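PDB 2GE3: probable acetyltransferase from Agrobacterium tumefaciens, which probably transfers the acetyl group of acetyl coenzyme A to an acceptor amine, as GNAT-family N-acetyltransferases do. Local coordinates for residues T7-K11 and L102-L106; G71-I75 and L106-L111. All blocks are in the same frame, centred on the assembly; numbering follows the deposited sequence.

Interaction 1. Residues T7-K11 and L102-L106. With ACO (acetyl coenzyme *a), chain E.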
ATOM      1  N   THR A   7     -17.936 -21.330  24.035  1.00 58.80           N
ATOM      2  CA  THR A   7     -18.128 -21.125  22.580  1.00 56.70           C
ATOM      3  C   THR A   7     -17.706 -19.761  21.963  1.00 54.70           C
ATOM      4  O   THR A   7     -18.028 -18.687  22.487  1.00 55.67           O
ATOM      5  CB  THR A   7     -19.513 -21.566  22.118  1.00 57.67           C
ATOM      6  OG1 THR A   7     -19.373 -22.513  21.047  1.00 55.75           O
ATOM      7  CG2 THR A   7     -20.437 -20.370  21.689  1.00 60.00           C
ATOM      8  N   VAL A   8     -16.914 -19.828  20.894  1.00 50.53           N
ATOM      9  CA  VAL A   8     -16.691 -18.666  20.035  1.00 45.93           C
ATOM     10  C   VAL A   8     -17.573 -18.769  18.817  1.00 43.78           C
ATOM     11  O   VAL A   8     -17.680 -19.828  18.217  1.00 42.52           O
ATOM     12  CB  VAL A   8     -15.237 -18.508  19.608  1.00 45.47           C
ATOM     13  CG1 VAL A   8     -15.099 -17.419  18.595  1.00 41.76           C
ATOM     14  CG2 VAL A   8     -14.391 -18.155  20.823  1.00 45.50           C
ATOM     15  N   THR A   9     -18.250 -17.671  18.498  1.00 41.36           N
ATOM     16  CA  THR A   9     -18.988 -17.542  17.233  1.00 40.09           C
ATOM     17  C   THR A   9     -18.412 -16.472  16.367  1.00 37.93           C
ATOM     18  O   THR A   9     -18.001 -15.404  16.860  1.00 36.02           O
ATOM     19  CB  THR A   9     -20.433 -17.243  17.500  1.00 40.42           C
ATOM     20  OG1 THR A   9     -20.876 -18.270  18.384  1.00 45.40           O
ATOM     21  CG2 THR A   9     -21.263 -17.369  16.224  1.00 39.75           C
ATOM     22  N   ILE A  10     -18.337 -16.794  15.069  1.00 37.32           N
ATOM     23  CA  ILE A  10     -17.823 -15.877  14.038  1.00 35.83           C
ATOM     24  C   ILE A  10     -19.015 -15.365  13.225  1.00 35.20           C
ATOM     25  O   ILE A  10     -19.811 -16.122  12.772  1.00 33.58           O
ATOM     26  CB  ILE A  10     -16.809 -16.621  13.155  1.00 36.19           C
ATOM     27  CG1 ILE A  10     -15.549 -16.925  13.974  1.00 38.19           C
ATOM     28  CG2 ILE A  10     -16.533 -15.826  11.851  1.00 36.05           C
ATOM     29  CD1 ILE A  10     -14.767 -17.993  13.459  1.00 38.97           C
ATOM     30  N   LYS A  11     -19.137 -14.068  13.036  1.00 35.14           N
ATOM     31  CA  LYS A  11     -20.262 -13.528  12.287  1.00 35.82           C
ATOM     32  C   LYS A  11     -19.795 -12.244  11.609  1.00 35.17           C
ATOM     33  O   LYS A  11     -18.785 -11.668  12.043  1.00 33.26           O
ATOM     34  CB  LYS A  11     -21.416 -13.220  13.241  1.00 35.10           C
ATOM     35  CG  LYS A  11     -20.935 -12.370  14.399  1.00 37.64           C
ATOM     36  CD  LYS A  11     -21.922 -12.342  15.537  1.00 43.84           C
ATOM     37  CE  LYS A  11     -22.309 -13.747  16.015  1.00 43.49           C
ATOM     38  NZ  LYS A  11     -22.511 -13.741  17.504  1.00 48.99           N
ATOM     39  N   LEU A 102      -8.756 -20.612  15.955  1.00 27.12           N
ATOM     40  CA  LEU A 102      -9.703 -19.528  15.730  1.00 28.12           C
ATOM     41  C   LEU A 102      -9.337 -18.546  14.547  1.00 27.32           C
ATOM     42  O   LEU A 102     -10.217 -18.105  13.753  1.00 27.35           O
ATOM     43  CB  LEU A 102      -9.896 -18.745  17.031  1.00 27.21           C
ATOM     44  CG  LEU A 102     -10.849 -17.555  16.935  1.00 34.05           C
ATOM     45  CD1 LEU A 102     -12.351 -18.115  16.632  1.00 33.25           C
ATOM     46  CD2 LEU A 102     -10.781 -16.807  18.254  1.00 34.25           C
ATOM     47  N   GLY A 103      -8.059 -18.260  14.389  1.00 26.26           N
ATOM     48  CA  GLY A 103      -7.624 -17.465  13.252  1.00 24.14           C
ATOM     49  C   GLY A 103      -7.913 -18.168  11.954  1.00 25.45           C
ATOM     50  O   GLY A 103      -8.312 -17.543  10.989  1.00 24.38           O
ATOM     51  N   ALA A 104      -7.672 -19.477  11.925  1.00 24.84           N
ATOM     52  CA  ALA A 104      -7.964 -20.290  10.736  1.00 26.58           C
ATOM     53  C   ALA A 104      -9.410 -20.217  10.388  1.00 27.79           C
ATOM     54  O   ALA A 104      -9.728 -19.981   9.236  1.00 29.82           O
ATOM     55  CB  ALA A 104      -7.484 -21.708  10.936  1.00 24.40           C
ATOM     56  N   ARG A 105     -10.301 -20.266  11.402  1.00 27.35           N
ATOM     57  CA  ARG A 105     -11.737 -20.175  11.144  1.00 26.43           C
ATOM     58  C   ARG A 105     -12.181 -18.818  10.680  1.00 26.62           C
ATOM     59  O   ARG A 105     -12.972 -18.697   9.778  1.00 25.28           O
ATOM     60  CB  ARG A 105     -12.585 -20.526  12.415  1.00 22.71           C
ATOM     61  CG  ARG A 105     -12.465 -21.944  13.007  1.00 24.37           C
ATOM     62  CD  ARG A 105     -13.720 -22.116  13.827  1.00 35.28           C
ATOM     63  NE  ARG A 105     -13.539 -21.983  15.197  1.00 43.20           N
ATOM     64  CZ  ARG A 105     -14.449 -21.531  16.061  1.00 45.26           C
ATOM     65  NH1 ARG A 105     -15.630 -21.040  15.698  1.00 42.77           N
ATOM     66  NH2 ARG A 105     -14.104 -21.543  17.333  1.00 42.86           N
ATOM     67  N   LEU A 106     -11.731 -17.782  11.357  1.00 28.52           N
ATOM     68  CA  LEU A 106     -12.015 -16.397  10.915  1.00 29.91           C
ATOM     69  C   LEU A 106     -11.516 -16.121   9.489  1.00 31.16           C
ATOM     70  O   LEU A 106     -12.249 -15.504   8.696  1.00 31.11           O
ATOM     71  CB  LEU A 106     -11.306 -15.441  11.856  1.00 29.27           C
ATOM     72  CG  LEU A 106     -11.814 -14.238  12.660  1.00 31.70           C
ATOM     73  CD1 LEU A 106     -13.285 -14.150  13.000  1.00 29.63           C
ATOM     74  CD2 LEU A 106     -10.872 -14.151  13.961  1.00 30.46           C
TER
HETATM   75  N1A ACO E1301       5.892 -20.731  15.297  1.00 27.30           N
HETATM   76  C2A ACO E1301       5.496 -21.504  14.286  1.00 26.45           C
HETATM   77  N3A ACO E1301       4.215 -21.901  14.183  1.00 28.57           N
HETATM   78  C4A ACO E1301       3.301 -21.552  15.123  1.00 24.63           C
HETATM   79  C5A ACO E1301       3.657 -20.705  16.223  1.00 27.84           C
HETATM   80  C6A ACO E1301       5.055 -20.294  16.286  1.00 28.23           C
HETATM   81  N6A ACO E1301       5.402 -19.452  17.346  1.00 27.35           N
HETATM   82  N7A ACO E1301       2.544 -20.558  17.047  1.00 25.35           N
HETATM   83  C8A ACO E1301       1.519 -21.203  16.489  1.00 23.91           C
HETATM   84  N9A ACO E1301       1.990 -21.816  15.370  1.00 27.10           N
HETATM   85  C1B ACO E1301       1.167 -22.583  14.469  1.00 26.83           C
HETATM   86  C2B ACO E1301       0.135 -23.496  15.110  1.00 28.46           C
HETATM   87  O2B ACO E1301       0.785 -24.778  15.248  1.00 29.50           O
HETATM   88  C3B ACO E1301      -0.906 -23.401  13.985  1.00 32.14           C
HETATM   89  O3B ACO E1301      -0.421 -24.140  12.853  1.00 39.90           O
HETATM   90  P3B ACO E1301      -0.680 -25.732  12.548  1.00 43.51           P
HETATM   91  O7A ACO E1301       0.025 -26.634  13.554  1.00 49.48           O
HETATM   92  O8A ACO E1301       0.032 -25.749  11.193  1.00 46.38           O
HETATM   93  O9A ACO E1301      -2.146 -25.922  12.760  1.00 45.26           O
HETATM   94  C4B ACO E1301      -0.878 -21.954  13.492  1.00 29.90           C
HETATM   95  O4B ACO E1301       0.462 -21.543  13.732  1.00 28.96           O
HETATM   96  C5B ACO E1301      -1.823 -21.045  14.328  1.00 29.70           C
HETATM   97  O5B ACO E1301      -3.156 -21.297  13.911  1.00 21.21           O
HETATM   98  P1A ACO E1301      -4.420 -20.737  14.604  1.00 26.44           P
HETATM   99  O1A ACO E1301      -5.454 -20.864  13.550  1.00 29.36           O
HETATM  100  O2A ACO E1301      -4.361 -21.529  15.892  1.00 29.82           O
HETATM  101  O3A ACO E1301      -3.978 -19.188  14.807  1.00 24.09           O
HETATM  102  P2A ACO E1301      -4.523 -18.089  15.777  1.00 25.95           P
HETATM  103  O4A ACO E1301      -5.898 -18.272  16.339  1.00 28.81           O
HETATM  104  O5A ACO E1301      -3.406 -17.922  16.772  1.00 23.99           O
HETATM  105  O6A ACO E1301      -4.585 -16.795  14.762  1.00 24.13           O
HETATM  106  CBP ACO E1301      -3.105 -14.868  14.492  1.00 26.35           C
HETATM  107  CCP ACO E1301      -3.355 -16.347  14.154  1.00 20.44           C
HETATM  108  CDP ACO E1301      -1.680 -14.512  13.949  1.00 19.66           C
HETATM  109  CEP ACO E1301      -4.173 -13.965  13.875  1.00 22.53           C
HETATM  110  CAP ACO E1301      -3.227 -14.557  16.038  1.00 25.06           C
HETATM  111  OAP ACO E1301      -2.276 -15.382  16.665  1.00 23.00           O
HETATM  112  C9P ACO E1301      -2.977 -13.160  16.536  1.00 24.39           C
HETATM  113  O9P ACO E1301      -3.912 -12.364  16.614  1.00 26.41           O
HETATM  114  N8P ACO E1301      -1.730 -12.812  16.912  1.00 22.09           N
HETATM  115  C7P ACO E1301      -1.472 -11.403  17.290  1.00 18.57           C
HETATM  116  C6P ACO E1301      -1.792 -10.399  16.201  1.00 19.76           C
HETATM  117  C5P ACO E1301      -1.300 -10.684  14.803  1.00 19.64           C
HETATM  118  O5P ACO E1301      -0.215 -11.210  14.570  1.00 23.36           O
HETATM  119  N4P ACO E1301      -2.096 -10.263  13.811  1.00 24.43           N
HETATM  120  C3P ACO E1301      -1.918 -10.750  12.458  1.00 29.40           C
HETATM  121  C2P ACO E1301      -0.625 -10.208  11.902  1.00 42.06           C
HETATM  122  S1P ACO E1301      -0.757  -8.453  11.659  1.00 51.74           S
HETATM  123  C   ACO E1301       0.248  -8.861  10.388  1.00 46.42           C
HETATM  124  O   ACO E1301       0.200  -9.990   9.980  1.00 44.11           O
HETATM  125  CH3 ACO E1301       1.052  -7.727   9.803  1.00 47.99           C
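Ile10 drives its CD1 against the helix that begins at Leu102, meeting CB of Arg105 at 3.5 Å, while its CG1 lies 3.7 Å from CD1 of Leu106. CG1 of Ile10 stands anti to the carbonyl carbon (chi1 -69°), which sets CG1 and CD1 against the helix and lets both branches meet Leu106 CD1. Beside this, Val8 and Leu102 cross at about a right angle; Val8 CG1 and Leu102 CD1 come to 3.4 Å, closer than methyl groups usually sit. The same Leu102 methyl touches both Val8 and Ile10, and Ile70 of strand 68-77 closes in on Val8 and Leu102.

The outer side is looser. There the exposed Arg105, its chain bent at chi3, folds back over Leu102 CD1, which lies against one guanidinium face 3.9 Å above the plane, offset toward the rim. At the edge of that group NH1 points almost straight at Val8 O, but the bond is weak, 3.5 Å long. On the far side of the same helical turn, Gly103 N and Ala104 N give hydrogen bonds to acetyl coenzyme A, reaching O4A at 2.9 Å and O1A at 3.1 Å. The chemistry implies a division of labour: hydrocarbon packing holds the first helical turn to the edge strand, while its backbone amides grip the pyrophosphate, whose negative charge the helix N-terminus probably helps to stabilise.

Interaction 2. Residues G71-I75 and L106-L111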
ATOM      1  N   GLY A  71     -11.719 -11.109  18.553  1.00 28.99           N
ATOM      2  CA  GLY A  71     -10.951 -11.307  17.363  1.00 29.68           C
ATOM      3  C   GLY A  71     -11.705 -10.770  16.172  1.00 29.71           C
ATOM      4  O   GLY A  71     -12.879 -10.606  16.264  1.00 28.75           O
ATOM      5  N   TRP A  72     -10.979 -10.500  15.071  1.00 28.22           N
ATOM      6  CA  TRP A  72     -11.555  -9.942  13.849  1.00 28.61           C
ATOM      7  C   TRP A  72     -10.666 -10.314  12.666  1.00 27.64           C
ATOM      8  O   TRP A  72      -9.519 -10.639  12.818  1.00 25.66           O
ATOM      9  CB  TRP A  72     -11.678  -8.435  13.930  1.00 27.30           C
ATOM     10  CG  TRP A  72     -10.351  -7.738  13.785  1.00 29.85           C
ATOM     11  CD1 TRP A  72      -9.809  -7.224  12.626  1.00 26.98           C
ATOM     12  CD2 TRP A  72      -9.404  -7.487  14.827  1.00 25.51           C
ATOM     13  NE1 TRP A  72      -8.626  -6.617  12.909  1.00 28.90           N
ATOM     14  CE2 TRP A  72      -8.347  -6.773  14.250  1.00 29.58           C
ATOM     15  CE3 TRP A  72      -9.385  -7.763  16.230  1.00 29.73           C
ATOM     16  CZ2 TRP A  72      -7.202  -6.355  14.997  1.00 29.96           C
ATOM     17  CZ3 TRP A  72      -8.237  -7.311  16.991  1.00 29.09           C
ATOM     18  CH2 TRP A  72      -7.187  -6.648  16.363  1.00 29.05           C
ATOM     19  N   CYS A  73     -11.244 -10.275  11.485  1.00 29.94           N
ATOM     20  CA  CYS A  73     -10.498 -10.461  10.292  1.00 30.38           C
ATOM     21  C   CYS A  73     -11.245  -9.602   9.295  1.00 30.82           C
ATOM     22  O   CYS A  73     -12.469  -9.691   9.183  1.00 32.14           O
ATOM     23  CB  CYS A  73     -10.461 -11.976   9.926  1.00 28.93           C
ATOM     24  SG  CYS A  73      -9.597 -12.397   8.397  1.00 31.57           S
ATOM     25  N   ASP A  74     -10.523  -8.833   8.502  1.00 30.63           N
ATOM     26  CA  ASP A  74     -11.207  -8.024   7.533  1.00 32.57           C
ATOM     27  C   ASP A  74     -10.439  -7.815   6.216  1.00 33.06           C
ATOM     28  O   ASP A  74      -9.217  -7.990   6.138  1.00 30.72           O
ATOM     29  CB  ASP A  74     -11.766  -6.724   8.121  1.00 32.55           C
ATOM     30  CG  ASP A  74     -10.706  -5.806   8.759  1.00 38.55           C
ATOM     31  OD1 ASP A  74      -9.525  -5.758   8.303  1.00 44.54           O
ATOM     32  OD2 ASP A  74     -11.101  -5.061   9.721  1.00 47.68           O
ATOM     33  N   ILE A  75     -11.199  -7.538   5.161  1.00 33.39           N
ATOM     34  CA  ILE A  75     -10.567  -7.357   3.847  1.00 34.43           C
ATOM     35  C   ILE A  75     -10.989  -5.967   3.318  1.00 36.67           C
ATOM     36  O   ILE A  75     -12.192  -5.724   3.138  1.00 37.07           O
ATOM     37  CB  ILE A  75     -10.799  -8.569   2.853  1.00 34.13           C
ATOM     38  CG1 ILE A  75     -10.156  -9.850   3.402  1.00 32.93           C
ATOM     39  CG2 ILE A  75     -10.207  -8.289   1.419  1.00 33.29           C
ATOM     40  CD1 ILE A  75     -10.383 -11.180   2.606  1.00 30.26           C
ATOM     41  N   LEU A 106     -11.731 -17.782  11.357  1.00 28.52           N
ATOM     42  CA  LEU A 106     -12.015 -16.397  10.915  1.00 29.91           C
ATOM     43  C   LEU A 106     -11.516 -16.121   9.489  1.00 31.16           C
ATOM     44  O   LEU A 106     -12.249 -15.504   8.696  1.00 31.11           O
ATOM     45  CB  LEU A 106     -11.306 -15.441  11.856  1.00 29.27           C
ATOM     46  CG  LEU A 106     -11.814 -14.238  12.660  1.00 31.70           C
ATOM     47  CD1 LEU A 106     -13.285 -14.150  13.000  1.00 29.63           C
ATOM     48  CD2 LEU A 106     -10.872 -14.151  13.961  1.00 30.46           C
HETATM   49  N   MSE A 107     -10.288 -16.553   9.159  1.00 30.25           N
HETATM   50  CA  MSE A 107      -9.769 -16.418   7.805  1.00 35.40           C
HETATM   51  C   MSE A 107     -10.598 -17.126   6.751  1.00 31.74           C
HETATM   52  O   MSE A 107     -10.911 -16.533   5.768  1.00 29.34           O
HETATM   53  CB  MSE A 107      -8.355 -16.964   7.687  1.00 33.23           C
HETATM   54  CG  MSE A 107      -7.448 -16.144   6.717  1.00 44.56           C
HETATM   55 SE   MSE A 107      -5.547 -16.337   7.454  1.00 54.95          SE
HETATM   56  CE  MSE A 107      -6.275 -16.398   9.175  1.00 57.69           C
ATOM     57  N   ARG A 108     -10.943 -18.413   6.965  1.00 31.27           N
ATOM     58  CA  ARG A 108     -11.820 -19.134   6.050  1.00 30.51           C
ATOM     59  C   ARG A 108     -13.130 -18.474   5.718  1.00 30.85           C
ATOM     60  O   ARG A 108     -13.582 -18.514   4.552  1.00 29.70           O
ATOM     61  CB  ARG A 108     -12.062 -20.573   6.563  1.00 31.71           C
ATOM     62  CG  ARG A 108     -10.764 -21.283   6.673  1.00 30.31           C
ATOM     63  CD  ARG A 108     -10.738 -22.726   6.438  1.00 32.21           C
ATOM     64  NE  ARG A 108      -9.995 -23.351   7.503  1.00 32.71           N
ATOM     65  CZ  ARG A 108      -8.795 -23.905   7.451  1.00 39.79           C
ATOM     66  NH1 ARG A 108      -8.003 -23.993   6.284  1.00 40.57           N
ATOM     67  NH2 ARG A 108      -8.404 -24.429   8.624  1.00 31.53           N
ATOM     68  N   ARG A 109     -13.804 -17.969   6.750  1.00 30.21           N
ATOM     69  CA  ARG A 109     -15.063 -17.257   6.553  1.00 29.60           C
ATOM     70  C   ARG A 109     -14.841 -15.973   5.772  1.00 30.39           C
ATOM     71  O   ARG A 109     -15.666 -15.579   4.918  1.00 31.00           O
ATOM     72  CB  ARG A 109     -15.717 -16.902   7.895  1.00 29.25           C
ATOM     73  CG  ARG A 109     -16.357 -18.162   8.632  1.00 29.72           C
ATOM     74  CD  ARG A 109     -17.614 -18.651   7.788  1.00 31.39           C
ATOM     75  NE  ARG A 109     -18.708 -17.654   7.820  1.00 36.18           N
ATOM     76  CZ  ARG A 109     -19.486 -17.428   8.895  1.00 41.68           C
ATOM     77  NH1 ARG A 109     -19.262 -18.076  10.055  1.00 41.93           N
ATOM     78  NH2 ARG A 109     -20.459 -16.525   8.838  1.00 40.48           N
ATOM     79  N   THR A 110     -13.770 -15.267   6.114  1.00 29.53           N
ATOM     80  CA  THR A 110     -13.497 -13.944   5.548  1.00 28.69           C
ATOM     81  C   THR A 110     -13.078 -14.083   4.073  1.00 28.39           C
ATOM     82  O   THR A 110     -13.517 -13.307   3.257  1.00 29.07           O
ATOM     83  CB  THR A 110     -12.464 -13.154   6.399  1.00 29.09           C
ATOM     84  OG1 THR A 110     -12.952 -13.075   7.748  1.00 29.05           O
ATOM     85  CG2 THR A 110     -12.190 -11.663   5.836  1.00 26.79           C
ATOM     86  N   LEU A 111     -12.250 -15.070   3.736  1.00 28.20           N
ATOM     87  CA  LEU A 111     -11.877 -15.374   2.343  1.00 28.79           C
ATOM     88  C   LEU A 111     -13.012 -15.867   1.498  1.00 30.77           C
ATOM     89  O   LEU A 111     -13.118 -15.570   0.271  1.00 30.72           O
ATOM     90  CB  LEU A 111     -10.727 -16.412   2.315  1.00 27.88           C
ATOM     91  CG  LEU A 111      -9.348 -15.888   2.849  1.00 32.16           C
ATOM     92  CD1 LEU A 111      -8.399 -17.046   2.969  1.00 32.09           C
ATOM     93  CD2 LEU A 111      -8.700 -14.794   1.881  1.00 24.73           C
TER
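The central sheet of the GNAT fold carries helix 102-117 on one face, and strand 68-77 packs against the helix; the N-to-C directions of 71-75 and 106-111 lie 29° apart. Cys73 is the strand residue at the middle of this contact. Its CB rests 3.8 Å from Leu106 CG, and its SG, anti to the backbone N (chi1 178°), lies beside Thr110, with OG1 of that threonine 3.5 Å from the sulfur. CD2 of Leu106 continues over the strand backbone to lie 3.8 Å from Trp72 N.

OG1 of Thr110, besides packing on Cys73, donates to Leu106 O at 2.7 Å, one turn back in its own helix, and Thr110 N reaches the same oxygen from the opposite face of the carbonyl plane; two donors thus hold this acceptor, and the hydroxyl bond steadies the threonine's rotation. That leaves CG2 to meet Ile75 CG1 at 3.7 Å, as the two side chains slide past each other in opposite directions. Farther along, Ile75 CD1 touches Leu111 CD2 at 4.1 Å.

The Trp72 side chain leaves on the other face of the sheet, where its ring packs edge-to-face with Phe21. Met107, a selenomethionine, packs instead against Leu136 and Ile140 of helix 131-140. Such close packing of a helix on a twisted sheet is typical of the layered alpha/beta core of GNAT acetyltransferases.

In the fold
Interactions 1 and 2 are successive steps along one helix, 102-117, with centres about 8 Å apart, and Leu106 is the residue they share: it reaches the edge strand in the first and the interior of the same sheet in the second. A further tie runs between them, a weak hydrogen bond from Arg109 NH1 of 106-111 to Ile10 O of 7-11. Interaction 1 includes the cofactor-binding turn, where Gly101 and Asn99 add backbone hydrogen bonds to acetyl coenzyme A. Interaction 2 lies deeper, its centre about 7 Å from that of the chain against 13 Å for interaction 1, yet the Met107 side chain is still about 6 Å from the cofactor at the nearest atoms.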